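Local coordinates for ssDNA binding protein (Aeropyrum pernix, PDB 4PSN) that binds single-stranded DNA, probably entrapping it in a system of tunnels formed between its subunits, at residues 6-10 with 21-25; 37-43 with 78-83; 11-15 with 65-71; 72-76 with 86-90. All coordinates share one frame; numbering follows the deposited sequence.

Contact 1: 6-10 with 21-25; sequences TLRTG and VRRVL
Leu7 turns its CG anti to the main-chain nitrogen (chi1 -167°) and continues extended, carrying its two methyls to the flank of helix 21-25. The Leu7 side chain crosses that of Leu25 at about a right angle, Leu7 CD1 lying 3.8 Å from Leu25 CD1, and CD1 also touches the Val21 side chain. The other branch, Leu7 CD2, meets Val24 CG1 at 4.2 Å. Val24 aims its CB at the strand, and its two methyls straddle a carbonyl oxygen, with Val24 CG1 3.6 Å and Val24 CG2 3.7 Å from Arg8 O.

Thr9 splits its two branches by role. With chi1 at 59° the methyl is set beside the main-chain nitrogen, where Thr9 CG2 packs on Val21 CG2 at 3.7 Å. The same rotation puts OG1 between the main-chain nitrogen and carbonyl carbon, and Thr9 OG1 donates to a lone pair of Gly10 O, in the carbonyl plane, over 2.8 Å; it also hydrogen-bonds Ile72 N. An alanine here would take away both branches and is likely to leave the Val21 methyl facing a gap, and Gly10 O and Ile72 N without their hydroxyl partner.

The CB of Arg8 points away from the helix, and its guanidinium forms a salt bridge with Asp31 of the second subunit. Leu7 also touches Leu50 of helix 40-61. The axes of strand 6-8 and helix 21-25 pass 8.3 Å apart at 137°, an apolar seam where a helix folds back over the β-strand preceding it, in a two-layer α/β arrangement.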
loop_
_atom_site.group_PDB
_atom_site.type_symbol
_atom_site.label_atom_id
_atom_site.label_comp_id
_atom_site.label_asym_id
_atom_site.label_seq_id
_atom_site.Cartn_x
_atom_site.Cartn_y
_atom_site.Cartn_z
ATOM N N THR C 6 7.662 -13.937 8.100
ATOM C CA THR C 6 6.264 -13.955 8.493
ATOM C C THR C 6 5.382 -13.496 7.353
ATOM O O THR C 6 5.611 -12.447 6.758
ATOM C CB THR C 6 6.017 -13.040 9.709
ATOM O OG1 THR C 6 6.829 -13.485 10.794
ATOM C CG2 THR C 6 4.548 -13.093 10.141
ATOM N N LEU C 7 4.379 -14.299 7.030
ATOM C CA LEU C 7 3.368 -13.876 6.084
ATOM C C LEU C 7 2.382 -12.995 6.863
ATOM O O LEU C 7 1.846 -13.419 7.884
ATOM C CB LEU C 7 2.669 -15.104 5.506
ATOM C CG LEU C 7 1.777 -14.924 4.279
ATOM C CD1 LEU C 7 1.390 -16.287 3.685
ATOM C CD2 LEU C 7 0.541 -14.116 4.638
ATOM N N ARG C 8 2.149 -11.773 6.381
ATOM C CA ARG C 8 1.258 -10.809 7.043
ATOM C C ARG C 8 0.293 -10.213 6.024
ATOM O O ARG C 8 0.718 -9.741 4.982
ATOM C CB ARG C 8 2.065 -9.657 7.660
ATOM C CG ARG C 8 3.121 -10.062 8.683
ATOM C CD ARG C 8 3.866 -8.846 9.287
ATOM N NE ARG C 8 4.949 -9.271 10.184
ATOM C CZ ARG C 8 4.816 -9.428 11.500
ATOM N NH1 ARG C 8 5.838 -9.847 12.236
ATOM N NH2 ARG C 8 3.656 -9.168 12.086
ATOM N N THR C 9 -1.000 -10.200 6.325
ATOM C CA THR C 9 -1.970 -9.710 5.351
ATOM C C THR C 9 -2.230 -8.213 5.481
ATOM O O THR C 9 -2.749 -7.593 4.563
ATOM C CB THR C 9 -3.337 -10.412 5.528
ATOM O OG1 THR C 9 -3.818 -10.173 6.854
ATOM C CG2 THR C 9 -3.223 -11.922 5.295
ATOM N N GLY C 10 -1.909 -7.637 6.638
ATOM C CA GLY C 10 -2.439 -6.322 6.976
ATOM C C GLY C 10 -3.955 -6.412 7.139
ATOM O O GLY C 10 -4.517 -7.506 7.137
ATOM N N VAL C 21 -3.607 -13.247 0.973
ATOM C CA VAL C 21 -2.673 -14.275 1.402
ATOM C C VAL C 21 -1.813 -14.750 0.227
ATOM O O VAL C 21 -0.596 -14.810 0.327
ATOM C CB VAL C 21 -3.418 -15.469 2.051
ATOM C CG1 VAL C 21 -2.515 -16.685 2.132
ATOM C CG2 VAL C 21 -3.914 -15.078 3.447
ATOM N N ARG C 22 -2.457 -15.074 -0.887
ATOM C CA ARG C 22 -1.755 -15.558 -2.075
ATOM C C ARG C 22 -0.813 -14.484 -2.619
ATOM O O ARG C 22 0.332 -14.758 -2.936
ATOM C CB ARG C 22 -2.770 -15.955 -3.150
ATOM C CG ARG C 22 -2.169 -16.595 -4.417
ATOM C CD ARG C 22 -3.266 -16.959 -5.430
ATOM N NE ARG C 22 -2.857 -18.063 -6.306
ATOM C CZ ARG C 22 -2.251 -17.891 -7.471
ATOM N NH1 ARG C 22 -1.984 -16.664 -7.898
ATOM N NH2 ARG C 22 -1.905 -18.936 -8.204
ATOM N N ARG C 23 -1.287 -13.253 -2.723
ATOM C CA ARG C 23 -0.447 -12.203 -3.297
ATOM C C ARG C 23 0.786 -11.871 -2.457
ATOM O O ARG C 23 1.875 -11.664 -2.998
ATOM C CB ARG C 23 -1.271 -10.946 -3.586
ATOM C CG ARG C 23 -2.192 -11.145 -4.778
ATOM C CD ARG C 23 -3.123 -9.966 -4.988
ATOM N NE ARG C 23 -4.087 -10.238 -6.051
ATOM C CZ ARG C 23 -5.189 -9.525 -6.259
ATOM N NH1 ARG C 23 -5.470 -8.495 -5.474
ATOM N NH2 ARG C 23 -6.013 -9.844 -7.247
ATOM N N VAL C 24 0.610 -11.819 -1.138
ATOM C CA VAL C 24 1.715 -11.545 -0.236
ATOM C C VAL C 24 2.756 -12.680 -0.274
ATOM O O VAL C 24 3.964 -12.430 -0.266
ATOM C CB VAL C 24 1.214 -11.311 1.209
ATOM C CG1 VAL C 24 2.383 -11.252 2.192
ATOM C CG2 VAL C 24 0.355 -10.033 1.288
ATOM N N LEU C 25 2.294 -13.927 -0.320
ATOM C CA LEU C 25 3.225 -15.056 -0.332
ATOM C C LEU C 25 4.053 -15.045 -1.613
ATOM O O LEU C 25 5.261 -15.287 -1.591
ATOM C CB LEU C 25 2.490 -16.384 -0.206
ATOM C CG LEU C 25 3.422 -17.575 -0.001
ATOM C CD1 LEU C 25 4.195 -17.390 1.302
ATOM C CD2 LEU C 25 2.634 -18.879 0.037
#

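Contact 2: 37-43 with 78-83; sequences ELSNKDV and VRDSQI
Leu38 CD2 sits over one face of the flat peptide joining Ser81 to Gln82, 3.6 Å from Ser81 C. The carbonyl of Glu37 is approached nearer its own plane: Ser81 OG donates to Glu37 O over 2.8 Å, tilted 22° out of that plane, while Ser81 CA adds a CA-H...O contact to the same oxygen. The Glu37 carboxylate brings OE1 to within 4.1 Å of Val78 CG1.

With CG beside the main-chain nitrogen (chi1 -69°), Leu38 directs its other methyl, CD1, at Val78 CG1, tip to tip at 3.9 Å, and CD1 lies equally near Ile83 CD1. A serine in place of Leu38 would probably leave the Val78 and Ile83 methyls without their shared partner and open a gap over the Ser81 peptide. Ile83 CD1 also reaches the first turn of the helix, near Val43. Met3 of the second subunit packs on Glu37 and Val78.

Two small motifs face each other here. One is the capping box of helix 40-61, in which Asp42 N bonds to Ser39 OG and Ser39 N to Asp42 OD2; the other is a tight β-hairpin turn of type I' from Arg79 to Gln82, whose two central residues, Asp80 and Ser81, both have positive phi.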
loop_
_atom_site.group_PDB
_atom_site.type_symbol
_atom_site.label_atom_id
_atom_site.label_comp_id
_atom_site.label_asym_id
_atom_site.label_seq_id
_atom_site.Cartn_x
_atom_site.Cartn_y
_atom_site.Cartn_z
ATOM N N GLU C 37 14.801 -22.106 -6.616
ATOM C CA GLU C 37 14.645 -22.750 -5.316
ATOM C C GLU C 37 13.216 -23.265 -5.103
ATOM O O GLU C 37 12.997 -24.271 -4.422
ATOM C CB GLU C 37 15.022 -21.768 -4.204
ATOM C CG GLU C 37 15.090 -22.381 -2.819
ATOM C CD GLU C 37 15.637 -21.413 -1.785
ATOM O OE1 GLU C 37 15.681 -21.778 -0.588
ATOM O OE2 GLU C 37 16.025 -20.288 -2.172
ATOM N N LEU C 38 12.251 -22.548 -5.677
ATOM C CA LEU C 38 10.842 -22.920 -5.622
ATOM C C LEU C 38 10.200 -22.686 -6.980
ATOM O O LEU C 38 10.645 -21.834 -7.748
ATOM C CB LEU C 38 10.100 -22.071 -4.587
ATOM C CG LEU C 38 10.389 -22.254 -3.096
ATOM C CD1 LEU C 38 9.666 -21.175 -2.312
ATOM C CD2 LEU C 38 10.004 -23.660 -2.605
ATOM N N SER C 39 9.137 -23.427 -7.269
ATOM C CA SER C 39 8.358 -23.182 -8.476
ATOM C C SER C 39 7.109 -22.383 -8.136
ATOM O O SER C 39 6.687 -22.330 -6.976
ATOM C CB SER C 39 7.939 -24.505 -9.103
ATOM O OG SER C 39 7.048 -25.186 -8.242
ATOM N N ASN C 40 6.516 -21.765 -9.153
ATOM C CA ASN C 40 5.243 -21.097 -8.985
ATOM C C ASN C 40 4.230 -22.060 -8.380
ATOM O O ASN C 40 3.417 -21.668 -7.548
ATOM C CB ASN C 40 4.731 -20.557 -10.318
ATOM C CG ASN C 40 5.483 -19.327 -10.773
ATOM O OD1 ASN C 40 5.723 -18.394 -9.995
ATOM N ND2 ASN C 40 5.859 -19.309 -12.046
ATOM N N LYS C 41 4.303 -23.324 -8.789
ATOM C CA LYS C 41 3.376 -24.350 -8.320
ATOM C C LYS C 41 3.492 -24.557 -6.815
ATOM O O LYS C 41 2.478 -24.637 -6.117
ATOM C CB LYS C 41 3.625 -25.673 -9.048
ATOM C CG LYS C 41 2.641 -26.773 -8.691
ATOM C CD LYS C 41 2.856 -28.006 -9.567
ATOM C CE LYS C 41 1.746 -29.037 -9.366
ATOM N NZ LYS C 41 1.842 -30.193 -10.312
ATOM N N ASP C 42 4.734 -24.657 -6.335
ATOM C CA ASP C 42 5.033 -24.808 -4.915
ATOM C C ASP C 42 4.347 -23.720 -4.113
ATOM O O ASP C 42 3.647 -23.993 -3.139
ATOM C CB ASP C 42 6.540 -24.678 -4.671
ATOM C CG ASP C 42 7.330 -25.861 -5.188
ATOM O OD1 ASP C 42 6.814 -26.998 -5.130
ATOM O OD2 ASP C 42 8.477 -25.649 -5.636
ATOM N N VAL C 43 4.583 -22.479 -4.521
ATOM C CA VAL C 43 4.018 -21.324 -3.847
ATOM C C VAL C 43 2.488 -21.297 -3.940
ATOM O O VAL C 43 1.818 -21.013 -2.952
ATOM C CB VAL C 43 4.614 -20.006 -4.401
ATOM C CG1 VAL C 43 4.021 -18.789 -3.676
ATOM C CG2 VAL C 43 6.154 -20.023 -4.288
ATOM N N VAL C 78 11.212 -21.903 4.642
ATOM C CA VAL C 78 11.520 -22.424 3.330
ATOM C C VAL C 78 12.924 -22.989 3.376
ATOM O O VAL C 78 13.871 -22.284 3.730
ATOM C CB VAL C 78 11.520 -21.319 2.276
ATOM C CG1 VAL C 78 11.835 -21.916 0.899
ATOM C CG2 VAL C 78 10.197 -20.602 2.262
ATOM N N ARG C 79 13.069 -24.258 3.034
ATOM C CA ARG C 79 14.391 -24.848 2.925
ATOM C C ARG C 79 14.289 -26.183 2.213
ATOM O O ARG C 79 13.358 -26.951 2.453
ATOM C CB ARG C 79 15.041 -25.010 4.302
ATOM C CG ARG C 79 14.371 -26.010 5.211
ATOM C CD ARG C 79 14.777 -25.779 6.666
ATOM N NE ARG C 79 16.209 -25.963 6.901
ATOM C CZ ARG C 79 16.800 -25.791 8.082
ATOM N NH1 ARG C 79 18.108 -25.983 8.209
ATOM N NH2 ARG C 79 16.081 -25.425 9.139
ATOM N N ASP C 80 15.242 -26.439 1.324
ATOM C CA ASP C 80 15.239 -27.649 0.511
ATOM C C ASP C 80 14.027 -27.661 -0.414
ATOM O O ASP C 80 13.392 -28.701 -0.615
ATOM C CB ASP C 80 15.260 -28.898 1.401
ATOM C CG ASP C 80 16.529 -28.994 2.243
ATOM O OD1 ASP C 80 17.632 -28.822 1.682
ATOM O OD2 ASP C 80 16.423 -29.236 3.467
ATOM N N SER C 81 13.708 -26.492 -0.968
ATOM C CA SER C 81 12.629 -26.369 -1.948
ATOM C C SER C 81 11.278 -26.757 -1.358
ATOM O O SER C 81 10.385 -27.198 -2.073
ATOM C CB SER C 81 12.924 -27.222 -3.191
ATOM O OG SER C 81 14.106 -26.778 -3.843
ATOM N N GLN C 82 11.140 -26.586 -0.048
ATOM C CA GLN C 82 9.913 -26.940 0.649
ATOM C C GLN C 82 9.446 -25.838 1.607
ATOM O O GLN C 82 10.220 -25.328 2.421
ATOM C CB GLN C 82 10.102 -28.256 1.411
ATOM C CG GLN C 82 10.464 -29.439 0.519
ATOM C CD GLN C 82 10.771 -30.691 1.322
ATOM O OE1 GLN C 82 10.997 -30.617 2.529
ATOM N NE2 GLN C 82 10.773 -31.846 0.660
ATOM N N ILE C 83 8.169 -25.490 1.497
ATOM C CA ILE C 83 7.548 -24.490 2.346
ATOM C C ILE C 83 6.780 -25.175 3.472
ATOM O O ILE C 83 5.939 -26.035 3.216
ATOM C CB ILE C 83 6.564 -23.630 1.531
ATOM C CG1 ILE C 83 7.270 -23.024 0.321
ATOM C CG2 ILE C 83 5.969 -22.532 2.393
ATOM C CD1 ILE C 83 6.333 -22.392 -0.689
#

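Contact 3: 11-15 with 65-71; sequences LVIAA and DKLDVVR
Strands 6-13 and 69-78 are antiparallel neighbours in the three-stranded sheet, and Val12 and Val70 form a hydrogen-bonded pair. Val12 N reaches Val70 O at 2.9 Å, and Val70 N returns to Val12 O at 2.8 Å in a nearly straight bond (172°). Each valine sets one methyl between its own main-chain nitrogen and carbonyl carbon, and those two methyls, Val12 CG1 and Val70 CG2, meet at 3.7 Å on the same face of the sheet.

Beyond the strand the pairing runs into a turn. Ala14 N donates to Asp68 O (2.8 Å), and Ala15 N to Lys66 O (3.0 Å). Ile13 CG2 presses on that Lys66 oxygen, while the Ile13 side chain crosses Val69 at about a right angle, Ile13 CD1 3.9 Å from Val69 CG2. The type I turn from Asp65 to Asp68 is braced by its acids: Asp65 OD2 accepts from Leu67 N in an Asx turn, and Asp68 OD2 takes Asp65 N from above the carboxylate plane, at 2.9 Å.

At the opposite end Leu11 CD2 covers one face of the Arg71 guanidinium, 3.8 Å from Arg71 NH2. The third subunit packs along the contact: its Val12 touches Leu11, and at the turn its Trp95 hydrogen-bonds Leu67 O.

Two bonds thus fix the strand register and two more reach the turn; apolar packing completes the grip, and the Arg71 charge is met by Glu93.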
loop_
_atom_site.group_PDB
_atom_site.type_symbol
_atom_site.label_atom_id
_atom_site.label_comp_id
_atom_site.label_asym_id
_atom_site.label_seq_id
_atom_site.Cartn_x
_atom_site.Cartn_y
_atom_site.Cartn_z
ATOM N N LEU C 11 -4.620 -5.269 7.287
ATOM C CA LEU C 11 -6.065 -5.236 7.427
ATOM C C LEU C 11 -6.667 -5.601 6.092
ATOM O O LEU C 11 -6.264 -5.075 5.049
ATOM C CB LEU C 11 -6.537 -3.839 7.810
ATOM C CG LEU C 11 -5.967 -3.269 9.110
ATOM C CD1 LEU C 11 -6.445 -1.835 9.277
ATOM C CD2 LEU C 11 -6.382 -4.132 10.306
ATOM N N VAL C 12 -7.631 -6.510 6.106
ATOM C CA VAL C 12 -8.313 -6.848 4.860
ATOM C C VAL C 12 -9.777 -7.230 5.113
ATOM O O VAL C 12 -10.089 -7.841 6.130
ATOM C CB VAL C 12 -7.531 -7.959 4.090
ATOM C CG1 VAL C 12 -7.565 -9.268 4.864
ATOM C CG2 VAL C 12 -8.075 -8.134 2.670
ATOM N N ILE C 13 -10.684 -6.837 4.216
ATOM C CA ILE C 13 -12.071 -7.293 4.341
ATOM C C ILE C 13 -12.078 -8.822 4.243
ATOM O O ILE C 13 -11.354 -9.404 3.436
ATOM C CB ILE C 13 -13.002 -6.704 3.251
ATOM C CG1 ILE C 13 -13.075 -5.186 3.358
ATOM C CG2 ILE C 13 -14.425 -7.230 3.425
ATOM C CD1 ILE C 13 -14.045 -4.709 4.441
ATOM N N ALA C 14 -12.890 -9.481 5.059
ATOM C CA ALA C 14 -12.783 -10.931 5.166
ATOM C C ALA C 14 -12.913 -11.622 3.808
ATOM O O ALA C 14 -12.188 -12.577 3.522
ATOM C CB ALA C 14 -13.796 -11.473 6.157
ATOM N N ALA C 15 -13.824 -11.136 2.968
ATOM C CA ALA C 15 -14.070 -11.780 1.674
ATOM C C ALA C 15 -12.840 -11.782 0.774
ATOM O O ALA C 15 -12.798 -12.480 -0.238
ATOM C CB ALA C 15 -15.247 -11.120 0.959
ATOM N N ASP C 65 -18.160 -12.582 9.160
ATOM C CA ASP C 65 -18.980 -12.222 8.011
ATOM C C ASP C 65 -18.050 -11.797 6.878
ATOM O O ASP C 65 -16.939 -11.326 7.135
ATOM C CB ASP C 65 -19.907 -11.064 8.383
ATOM C CG ASP C 65 -20.877 -10.709 7.272
ATOM O OD1 ASP C 65 -21.835 -11.486 7.054
ATOM O OD2 ASP C 65 -20.691 -9.652 6.626
ATOM N N LYS C 66 -18.494 -11.944 5.633
ATOM C CA LYS C 66 -17.644 -11.580 4.507
ATOM C C LYS C 66 -17.274 -10.086 4.510
ATOM O O LYS C 66 -16.282 -9.688 3.899
ATOM C CB LYS C 66 -18.265 -12.010 3.172
ATOM C CG LYS C 66 -19.541 -11.284 2.790
ATOM C CD LYS C 66 -20.452 -12.178 1.930
ATOM C CE LYS C 66 -21.855 -11.569 1.788
ATOM N NZ LYS C 66 -22.863 -12.515 1.214
ATOM N N LEU C 67 -18.058 -9.275 5.220
ATOM C CA LEU C 67 -17.840 -7.831 5.261
ATOM C C LEU C 67 -17.138 -7.360 6.541
ATOM O O LEU C 67 -16.964 -6.161 6.771
ATOM C CB LEU C 67 -19.167 -7.093 5.086
ATOM C CG LEU C 67 -19.756 -7.196 3.679
ATOM C CD1 LEU C 67 -21.106 -6.495 3.608
ATOM C CD2 LEU C 67 -18.777 -6.607 2.676
ATOM N N ASP C 68 -16.744 -8.301 7.382
ATOM C CA ASP C 68 -15.943 -7.946 8.540
ATOM C C ASP C 68 -14.496 -7.708 8.082
ATOM O O ASP C 68 -14.174 -7.880 6.905
ATOM C CB ASP C 68 -15.992 -9.060 9.577
ATOM C CG ASP C 68 -17.334 -9.159 10.269
ATOM O OD1 ASP C 68 -18.129 -8.179 10.271
ATOM O OD2 ASP C 68 -17.571 -10.234 10.845
ATOM N N VAL C 69 -13.635 -7.292 9.003
ATOM C CA VAL C 69 -12.227 -7.064 8.680
ATOM C C VAL C 69 -11.386 -8.057 9.478
ATOM O O VAL C 69 -11.698 -8.350 10.626
ATOM C CB VAL C 69 -11.817 -5.627 9.017
ATOM C CG1 VAL C 69 -10.295 -5.457 8.976
ATOM C CG2 VAL C 69 -12.500 -4.645 8.066
ATOM N N VAL C 70 -10.346 -8.605 8.860
ATOM C CA VAL C 70 -9.447 -9.520 9.541
ATOM C C VAL C 70 -8.011 -9.109 9.288
ATOM O O VAL C 70 -7.732 -8.321 8.394
ATOM C CB VAL C 70 -9.608 -10.958 9.029
ATOM C CG1 VAL C 70 -10.963 -11.534 9.450
ATOM C CG2 VAL C 70 -9.438 -10.994 7.506
ATOM N N ARG C 71 -7.098 -9.654 10.071
ATOM C CA ARG C 71 -5.677 -9.452 9.844
ATOM C C ARG C 71 -5.032 -10.741 10.303
ATOM O O ARG C 71 -5.329 -11.228 11.390
ATOM C CB ARG C 71 -5.147 -8.265 10.661
ATOM C CG ARG C 71 -3.643 -7.990 10.461
ATOM C CD ARG C 71 -3.281 -6.544 10.822
ATOM N NE ARG C 71 -3.415 -6.302 12.257
ATOM C CZ ARG C 71 -3.281 -5.108 12.843
ATOM N NH1 ARG C 71 -3.428 -5.006 14.155
ATOM N NH2 ARG C 71 -2.993 -4.025 12.123
#

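Contact 4: 72-76 with 86-90; sequences IQIDY and DFSTL
Strand 72-76 runs beside a corner of its hairpin partner, where two overlapping type I turns, Asp86 to Thr89 and Phe87 to Leu90, break the strand 83-97. This is the antiparallel β-hairpin of strands 69-78 and 83-97, and at the corner a side chain takes over from the main chain. Asp86 N still donates to Asp75 O, at 3.0 Å, but Asp75 N gives its hydrogen to Thr89 OG1, at 2.8 Å and 162°. The same hydroxyl donates in turn to Asp86 O, in the carbonyl plane, and that oxygen also receives Thr89 N. Thr89 can do this because chi1 (67°) sets OG1 between its backbone nitrogen and carbonyl carbon; its CG2 is left to touch Asp75 OD2.

Asp86 steadies the first turn as well. Its OD1 accepts from Ser88 N in an Asx turn and from Ser88 OG, both coming from the same face of the carboxylate.

On the apolar side Ile74 is extended, with CG1 beside Asp86 O. Its CD1 lies over a face of the Phe87 ring, 4.0 Å from the centroid and 29° off the normal, a CH-pi contact. Leu90 CD1 meets Ile72 CG2 at 4.0 Å, the two side chains lying side by side. Leu50 of helix 40-61 touches Phe87, and Leu57 touches Leu90. Asp75 has a further bond to Thr6, and Gln73 one to Asp31 of the second subunit.

One water ties the polar side together, accepting from Gln73 NE2 and donating to Asp75 OD1 and, at 2.8 Å, to Thr89 O.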
loop_
_atom_site.group_PDB
_atom_site.type_symbol
_atom_site.label_atom_id
_atom_site.label_comp_id
_atom_site.label_asym_id
_atom_site.label_seq_id
_atom_site.Cartn_x
_atom_site.Cartn_y
_atom_site.Cartn_z
ATOM N N ILE C 72 -4.157 -11.295 9.475
ATOM C CA ILE C 72 -3.633 -12.634 9.708
ATOM C C ILE C 72 -2.137 -12.631 9.544
ATOM O O ILE C 72 -1.599 -11.931 8.699
ATOM C CB ILE C 72 -4.228 -13.648 8.676
ATOM C CG1 ILE C 72 -5.753 -13.645 8.763
ATOM C CG2 ILE C 72 -3.684 -15.051 8.913
ATOM C CD1 ILE C 72 -6.428 -14.427 7.689
ATOM N N GLN C 73 -1.461 -13.406 10.373
ATOM C CA GLN C 73 -0.037 -13.556 10.226
ATOM C C GLN C 73 0.334 -14.954 10.665
ATOM O O GLN C 73 -0.292 -15.526 11.567
ATOM C CB GLN C 73 0.726 -12.483 11.016
ATOM C CG GLN C 73 0.655 -12.601 12.514
ATOM C CD GLN C 73 1.694 -11.717 13.197
ATOM O OE1 GLN C 73 1.627 -10.487 13.104
ATOM N NE2 GLN C 73 2.679 -12.343 13.863
ATOM N N ILE C 74 1.321 -15.525 9.992
ATOM C CA ILE C 74 1.824 -16.839 10.366
ATOM C C ILE C 74 3.249 -16.956 9.857
ATOM O O ILE C 74 3.556 -16.475 8.771
ATOM C CB ILE C 74 0.945 -17.946 9.764
ATOM C CG1 ILE C 74 1.404 -19.330 10.220
ATOM C CG2 ILE C 74 0.916 -17.839 8.231
ATOM C CD1 ILE C 74 0.463 -20.447 9.695
ATOM N N ASP C 75 4.128 -17.548 10.654
ATOM C CA ASP C 75 5.517 -17.705 10.241
ATOM C C ASP C 75 5.646 -18.905 9.308
ATOM O O ASP C 75 4.816 -19.822 9.341
ATOM C CB ASP C 75 6.440 -17.904 11.455
ATOM C CG ASP C 75 6.530 -16.662 12.358
ATOM O OD1 ASP C 75 6.036 -15.573 11.984
ATOM O OD2 ASP C 75 7.119 -16.789 13.452
ATOM N N TYR C 76 6.690 -18.907 8.479
ATOM C CA TYR C 76 6.965 -20.065 7.625
ATOM C C TYR C 76 8.447 -20.261 7.374
ATOM O O TYR C 76 9.253 -19.326 7.482
ATOM C CB TYR C 76 6.215 -19.994 6.281
ATOM C CG TYR C 76 6.651 -18.851 5.397
ATOM C CD1 TYR C 76 7.682 -19.006 4.484
ATOM C CD2 TYR C 76 6.029 -17.613 5.478
ATOM C CE1 TYR C 76 8.086 -17.959 3.679
ATOM C CE2 TYR C 76 6.419 -16.561 4.665
ATOM C CZ TYR C 76 7.453 -16.739 3.772
ATOM O OH TYR C 76 7.849 -15.694 2.972
ATOM N N ASP C 86 4.346 -22.639 10.272
ATOM C CA ASP C 86 4.346 -22.974 11.687
ATOM C C ASP C 86 3.046 -22.517 12.316
ATOM O O ASP C 86 2.885 -21.346 12.643
ATOM C CB ASP C 86 5.523 -22.340 12.424
ATOM C CG ASP C 86 5.608 -22.801 13.877
ATOM O OD1 ASP C 86 4.585 -23.286 14.407
ATOM O OD2 ASP C 86 6.691 -22.677 14.490
ATOM N N PHE C 87 2.115 -23.440 12.505
ATOM C CA PHE C 87 0.798 -23.019 12.954
ATOM C C PHE C 87 0.747 -22.560 14.406
ATOM O O PHE C 87 -0.219 -21.924 14.812
ATOM C CB PHE C 87 -0.268 -24.057 12.621
ATOM C CG PHE C 87 -0.609 -24.113 11.154
ATOM C CD1 PHE C 87 -1.539 -23.247 10.615
ATOM C CD2 PHE C 87 0.012 -25.025 10.316
ATOM C CE1 PHE C 87 -1.857 -23.293 9.255
ATOM C CE2 PHE C 87 -0.300 -25.080 8.964
ATOM C CZ PHE C 87 -1.234 -24.212 8.431
ATOM N N SER C 88 1.797 -22.841 15.172
ATOM C CA SER C 88 1.908 -22.299 16.527
ATOM C C SER C 88 2.161 -20.785 16.505
ATOM O O SER C 88 2.108 -20.124 17.542
ATOM C CB SER C 88 3.007 -23.006 17.331
ATOM O OG SER C 88 4.300 -22.545 16.964
ATOM N N THR C 89 2.428 -20.231 15.325
ATOM C CA THR C 89 2.642 -18.788 15.226
ATOM C C THR C 89 1.478 -18.096 14.547
ATOM O O THR C 89 1.535 -16.903 14.256
ATOM C CB THR C 89 3.911 -18.457 14.440
ATOM O OG1 THR C 89 3.731 -18.855 13.076
ATOM C CG2 THR C 89 5.117 -19.191 15.043
ATOM N N LEU C 90 0.421 -18.846 14.281
ATOM C CA LEU C 90 -0.731 -18.272 13.608
ATOM C C LEU C 90 -1.411 -17.272 14.534
ATOM O O LEU C 90 -1.702 -17.579 15.685
ATOM C CB LEU C 90 -1.718 -19.367 13.191
ATOM C CG LEU C 90 -3.036 -18.832 12.636
ATOM C CD1 LEU C 90 -2.802 -18.063 11.346
ATOM C CD2 LEU C 90 -4.032 -19.976 12.422
HETATM O O HOH W 1 3.388 -15.097 13.277
#

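The four contacts build one α/β unit around the three-stranded antiparallel sheet. Strand 69-78 is its middle strand: contact 3 pairs it with strand 6-13, contact 4 with strand 83-97. Contact 1 lays helix 17-28 against the sheet, and contact 2 joins the start of helix 40-61 to the hairpin turn. Contacts 1 and 4 are closest, with centres about 11 Å apart, and they touch directly; the centres of contacts 2 and 3 are about 28 Å apart. Contact 1 closes before contacts 2 and 4 open; contact 2 interleaves with contact 4, and contact 3 with contacts 1 and 2, closing just before contact 4 opens. Neighbouring subunits reach every contact, consistent with tunnels that form between subunits.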